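Local atomic coordinates of penicillin-binding 1 transmembrane protein MrcA (Nitrosomonas europaea ATCC 19718, PDB entry 3D0F), a protein that probably builds and cross-links cell-wall peptidoglycan as a bifunctional glycosyltransferase and transpeptidase, of which this chain is the OB-like domain. Residues Leu42-Pro46 with Gly47-Ala51; Ile59-Gly63 with Asp64-Ala68. All coordinates share one frame; numbering follows the deposited sequence. Where two conformers were deposited one is given.

Contact 1: residues Leu42-Pro46 with Gly47-Ala51; sequences LSATP and GAVEA
Glu50 and Ser43 face each other across a tight antiparallel hairpin, strand 43-45 against strand 48-51. They form a hydrogen-bonded pair, with Glu50 N donating to Ser43 O. Glu50 CB lies 3.4 Å from Ser43 OG. Its CG stays beside the backbone N (chi1 -66°), and this keeps CG against the same hydroxyl. Beyond CG the chain bends at chi2 and turns away from the serine, and OE2 makes a long, weak ion pair with Arg60 NE on strand 58-61. Ser43 OG instead meets a water at 2.7 Å, which donates to Ala48 O and bridges the two strands.

Ala44 and Val49 form a non-hydrogen-bonded pair on the face away from Ser43 and Glu50. There Ala44 CB meets Val49 CG2, while Val49 CG1 lies 3.8 Å from Ser43 O. Val49 also packs on Val41 and Leu73.

At the far end, Leu42 and Ser43 both face Glu50, a classic beta bulge. Glu50 O accepts a bond from Leu42 N at 2.8 Å and a weak one from Ser43 N at 3.4 Å. At the turn, Thr45 N reaches Ala48 O at 2.9 Å. Thr45 OG1 sits between its own backbone N and carbonyl carbon (chi1 72°), which brings it over the turn. There OG1 accepts a bond from Gly47 N at 3.2 Å and a weak one from Ala48 N.

Ala44 and Val49 make one face apolar; the other carries Ser43, Thr45 and Glu50, with Ala48 among them. Near the turn the strands thus depend partly on the Thr45 hydroxyl and on water.

Contact 2: residues Ile59-Gly63 with Asp64-Ala68; sequences IRITG and DGLKA
A tight turn at the exit of strand 58-61 carries the chain into a helix-like coil at 64-68. Ile61 and Leu66 touch across this turn, their side chains meeting at a slant. Ile61 CG2 lies anti to the backbone N and reaches Leu66 CD2 at 3.4 Å, a tight carbon contact. The same CG2 methyl touches Gly65 O, also at 3.4 Å. The CG1 branch of Ile61 turns from the coil, and the residue packs on Trp100 and Ile102 of strand 100-103.

Leu66 comes back over the strand end. Its CG keeps beside the backbone N (chi1 -63°), and this sets both methyls near the backbone of Ile61 and Thr62. CD1 lies 3.7 Å from Ile61 O, and CD2 is at a similar distance. CG rests 3.9 Å from Thr62 CA. Leu66 also touches Val49 on the neighbouring strand 48-53.

Two backbone bonds close the turn. Leu66 N donates to Gly63 O at 3.0 Å with a fairly straight N-H...O angle of 159°, although the donor stands above the carbonyl plane. Gly65 N gives a weak, bent bond to Thr62 O at 3.0 Å. Gly63 has a positive phi, a backbone shape that favours glycine. At Gly65 the Ile61 methyl lies close against the backbone.

These two bonds, one of them weak, hold the turn, and Ile61 and Leu66 pack beside it as buried apolar groups. Leu66 also packs on Ile102, and Gly65 shares a backbone bond with Ile102, so the coil is tied to strand 100-103 as well as to strand 58-61.

Overall arrangement
From the N terminus, the chain runs along strand 37-45 and reverses at Pro46 and Gly47, where contact 1 closes the hairpin with strand 48-53. It reverses again into strand 58-61, whose end is joined to the next coil by contact 2. The two contacts follow in series, neither nesting nor crossing, with centres about 9 Å apart. They meet through the sheet: Val49 O probably bonds to Ile61 N at 2.7 Å, and Ala51 O probably to Ile59 N. Pro46 and Gly47 also pack against Leu66 and Thr62. Together they tie three adjacent strands of the OB-like domain's antiparallel sheet to the loop beyond.

Contact 1: residues Leu42-Pro46 with Gly47-Ala51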
loop_
_atom_site.group_PDB
_atom_site.type_symbol
_atom_site.label_atom_id
_atom_site.label_comp_id
_atom_site.label_asym_id
_atom_site.label_seq_id
_atom_site.Cartn_x
_atom_site.Cartn_y
_atom_site.Cartn_z
ATOM N N LEU A 42 -14.821 11.049 6.964
ATOM C CA LEU A 42 -15.283 12.418 7.219
ATOM C C LEU A 42 -16.807 12.557 7.132
ATOM O O LEU A 42 -17.394 13.354 7.845
ATOM C CB LEU A 42 -14.636 13.389 6.212
ATOM C CG LEU A 42 -13.107 13.308 6.195
ATOM C CD1 LEU A 42 -12.553 14.332 5.193
ATOM C CD2 LEU A 42 -12.449 13.454 7.572
ATOM N N SER A 43 -17.440 11.866 6.188
ATOM C CA SER A 43 -18.844 11.856 6.038
ATOM C C SER A 43 -19.283 10.519 5.485
ATOM O O SER A 43 -18.526 9.884 4.769
ATOM C CB SER A 43 -19.272 12.984 5.126
ATOM O OG SER A 43 -18.950 12.716 3.793
ATOM N N ALA A 44 -20.521 10.122 5.784
ATOM C CA ALA A 44 -21.039 8.833 5.304
ATOM C C ALA A 44 -22.520 8.835 5.142
ATOM O O ALA A 44 -23.265 9.282 6.018
ATOM C CB ALA A 44 -20.652 7.714 6.220
ATOM N N THR A 45 -22.937 8.387 3.978
ATOM C CA THR A 45 -24.339 8.085 3.633
ATOM C C THR A 45 -24.362 6.749 2.875
ATOM O O THR A 45 -23.316 6.269 2.424
ATOM C CB THR A 45 -24.942 9.176 2.740
ATOM O OG1 THR A 45 -24.380 9.077 1.425
ATOM C CG2 THR A 45 -24.696 10.596 3.323
ATOM N N PRO A 46 -25.553 6.178 2.617
ATOM C CA PRO A 46 -25.558 4.950 1.823
ATOM C C PRO A 46 -25.027 5.133 0.385
ATOM O O PRO A 46 -24.663 4.133 -0.286
ATOM C CB PRO A 46 -27.053 4.566 1.804
ATOM C CG PRO A 46 -27.590 5.153 2.997
ATOM C CD PRO A 46 -26.901 6.493 3.117
ATOM N N GLY A 47 -25.019 6.369 -0.089
ATOM C CA GLY A 47 -24.573 6.683 -1.461
ATOM C C GLY A 47 -23.142 7.166 -1.590
ATOM O O GLY A 47 -22.619 7.169 -2.681
ATOM N N ALA A 48 -22.505 7.618 -0.501
ATOM C CA ALA A 48 -21.156 8.137 -0.616
ATOM C C ALA A 48 -20.477 8.206 0.747
ATOM O O ALA A 48 -21.084 8.629 1.720
ATOM C CB ALA A 48 -21.205 9.521 -1.173
ATOM N N VAL A 49 -19.219 7.817 0.786
ATOM C CA VAL A 49 -18.368 7.996 1.944
ATOM C C VAL A 49 -17.189 8.854 1.492
ATOM O O VAL A 49 -16.524 8.525 0.486
ATOM C CB VAL A 49 -17.876 6.619 2.439
ATOM C CG1 VAL A 49 -16.761 6.780 3.461
ATOM C CG2 VAL A 49 -19.073 5.788 2.934
ATOM N N GLU A 50 -16.909 9.929 2.237
ATOM C CA GLU A 50 -15.697 10.730 2.035
ATOM C C GLU A 50 -14.724 10.336 3.140
ATOM O O GLU A 50 -15.112 10.282 4.310
ATOM C CB GLU A 50 -16.003 12.232 2.165
ATOM C CG GLU A 50 -16.897 12.749 1.079
ATOM C CD GLU A 50 -16.642 14.198 0.647
ATOM O OE1 GLU A 50 -15.958 14.979 1.358
ATOM O OE2 GLU A 50 -17.168 14.537 -0.449
ATOM N N ALA A 51 -13.479 10.072 2.785
ATOM C CA ALA A 51 -12.470 9.652 3.738
ATOM C C ALA A 51 -11.120 10.310 3.445
ATOM O O ALA A 51 -10.801 10.573 2.275
ATOM C CB ALA A 51 -12.358 8.112 3.772
HETATM O O HOH W 1 -20.746 11.422 2.262
#

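Contact 2: residues Ile59-Gly63 with Asp64-Ala68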
loop_
_atom_site.group_PDB
_atom_site.type_symbol
_atom_site.label_atom_id
_atom_site.label_comp_id
_atom_site.label_asym_id
_atom_site.label_seq_id
_atom_site.Cartn_x
_atom_site.Cartn_y
_atom_site.Cartn_z
ATOM N N ILE A 59 -10.751 11.188 -0.447
ATOM C CA ILE A 59 -11.355 10.336 -1.488
ATOM C C ILE A 59 -12.861 10.207 -1.237
ATOM O O ILE A 59 -13.323 10.404 -0.123
ATOM C CB ILE A 59 -10.719 8.908 -1.545
ATOM C CG1 ILE A 59 -10.820 8.160 -0.206
ATOM C CG2 ILE A 59 -9.224 8.993 -1.979
ATOM C CD1 ILE A 59 -10.357 6.692 -0.245
ATOM N N ARG A 60 -13.583 9.922 -2.318
ATOM C CA ARG A 60 -15.015 9.693 -2.269
ATOM C C ARG A 60 -15.307 8.290 -2.802
ATOM O O ARG A 60 -14.992 8.002 -3.979
ATOM C CB ARG A 60 -15.756 10.758 -3.093
ATOM C CG ARG A 60 -17.219 10.893 -2.794
ATOM C CD ARG A 60 -17.745 12.245 -3.401
ATOM N NE ARG A 60 -19.104 12.532 -3.022
ATOM C CZ ARG A 60 -20.179 12.148 -3.689
ATOM N NH1 ARG A 60 -20.093 11.424 -4.821
ATOM N NH2 ARG A 60 -21.371 12.479 -3.208
ATOM N N ILE A 61 -15.956 7.463 -1.986
ATOM C CA ILE A 61 -16.270 6.048 -2.318
ATOM C C ILE A 61 -17.770 5.990 -2.558
ATOM O O ILE A 61 -18.544 6.449 -1.718
ATOM C CB ILE A 61 -15.844 5.071 -1.216
ATOM C CG1 ILE A 61 -14.343 5.283 -0.910
ATOM C CG2 ILE A 61 -16.108 3.584 -1.621
ATOM C CD1 ILE A 61 -13.995 5.175 0.570
ATOM N N THR A 62 -18.151 5.386 -3.691
ATOM C CA THR A 62 -19.545 5.329 -4.135
ATOM C C THR A 62 -19.783 4.003 -4.867
ATOM O O THR A 62 -18.845 3.267 -5.112
ATOM C CB THR A 62 -19.904 6.472 -5.124
ATOM O OG1 THR A 62 -19.132 6.335 -6.341
ATOM C CG2 THR A 62 -19.618 7.842 -4.468
ATOM N N GLY A 63 -21.015 3.748 -5.267
ATOM C CA GLY A 63 -21.343 2.603 -6.147
ATOM C C GLY A 63 -20.718 1.281 -5.682
ATOM O O GLY A 63 -20.871 0.857 -4.534
ATOM N N ASP A 64 -20.019 0.647 -6.601
ATOM C CA ASP A 64 -19.427 -0.685 -6.341
ATOM C C ASP A 64 -18.497 -0.661 -5.127
ATOM O O ASP A 64 -18.425 -1.644 -4.372
ATOM C CB ASP A 64 -18.655 -1.163 -7.549
ATOM C CG ASP A 64 -19.524 -1.492 -8.732
ATOM O OD1 ASP A 64 -20.778 -1.548 -8.631
ATOM O OD2 ASP A 64 -18.893 -1.744 -9.809
ATOM N N GLY A 65 -17.799 0.461 -4.915
ATOM C CA GLY A 65 -16.868 0.594 -3.803
ATOM C C GLY A 65 -17.485 0.471 -2.428
ATOM O O GLY A 65 -16.766 0.236 -1.465
ATOM N N LEU A 66 -18.804 0.684 -2.316
ATOM C CA LEU A 66 -19.506 0.606 -1.059
ATOM C C LEU A 66 -20.210 -0.740 -0.829
ATOM O O LEU A 66 -20.779 -0.962 0.224
ATOM C CB LEU A 66 -20.572 1.721 -0.987
ATOM C CG LEU A 66 -20.056 3.137 -1.009
ATOM C CD1 LEU A 66 -21.244 4.104 -0.898
ATOM C CD2 LEU A 66 -19.029 3.398 0.100
ATOM N N LYS A 67 -20.201 -1.617 -1.822
ATOM C CA LYS A 67 -20.988 -2.853 -1.787
ATOM C C LYS A 67 -20.639 -3.735 -0.603
ATOM O O LYS A 67 -21.527 -4.217 0.133
ATOM C CB LYS A 67 -20.764 -3.645 -3.073
ATOM C CG LYS A 67 -21.421 -3.032 -4.317
ATOM C CD LYS A 67 -21.177 -3.870 -5.599
ATOM C CE LYS A 67 -22.083 -5.065 -5.691
ATOM N NZ LYS A 67 -23.503 -4.667 -5.891
ATOM N N ALA A 68 -19.339 -3.969 -0.426
ATOM C CA ALA A 68 -18.903 -4.899 0.635
ATOM C C ALA A 68 -19.306 -4.379 1.992
ATOM O O ALA A 68 -19.695 -5.153 2.860
ATOM C CB ALA A 68 -17.432 -5.111 0.584
#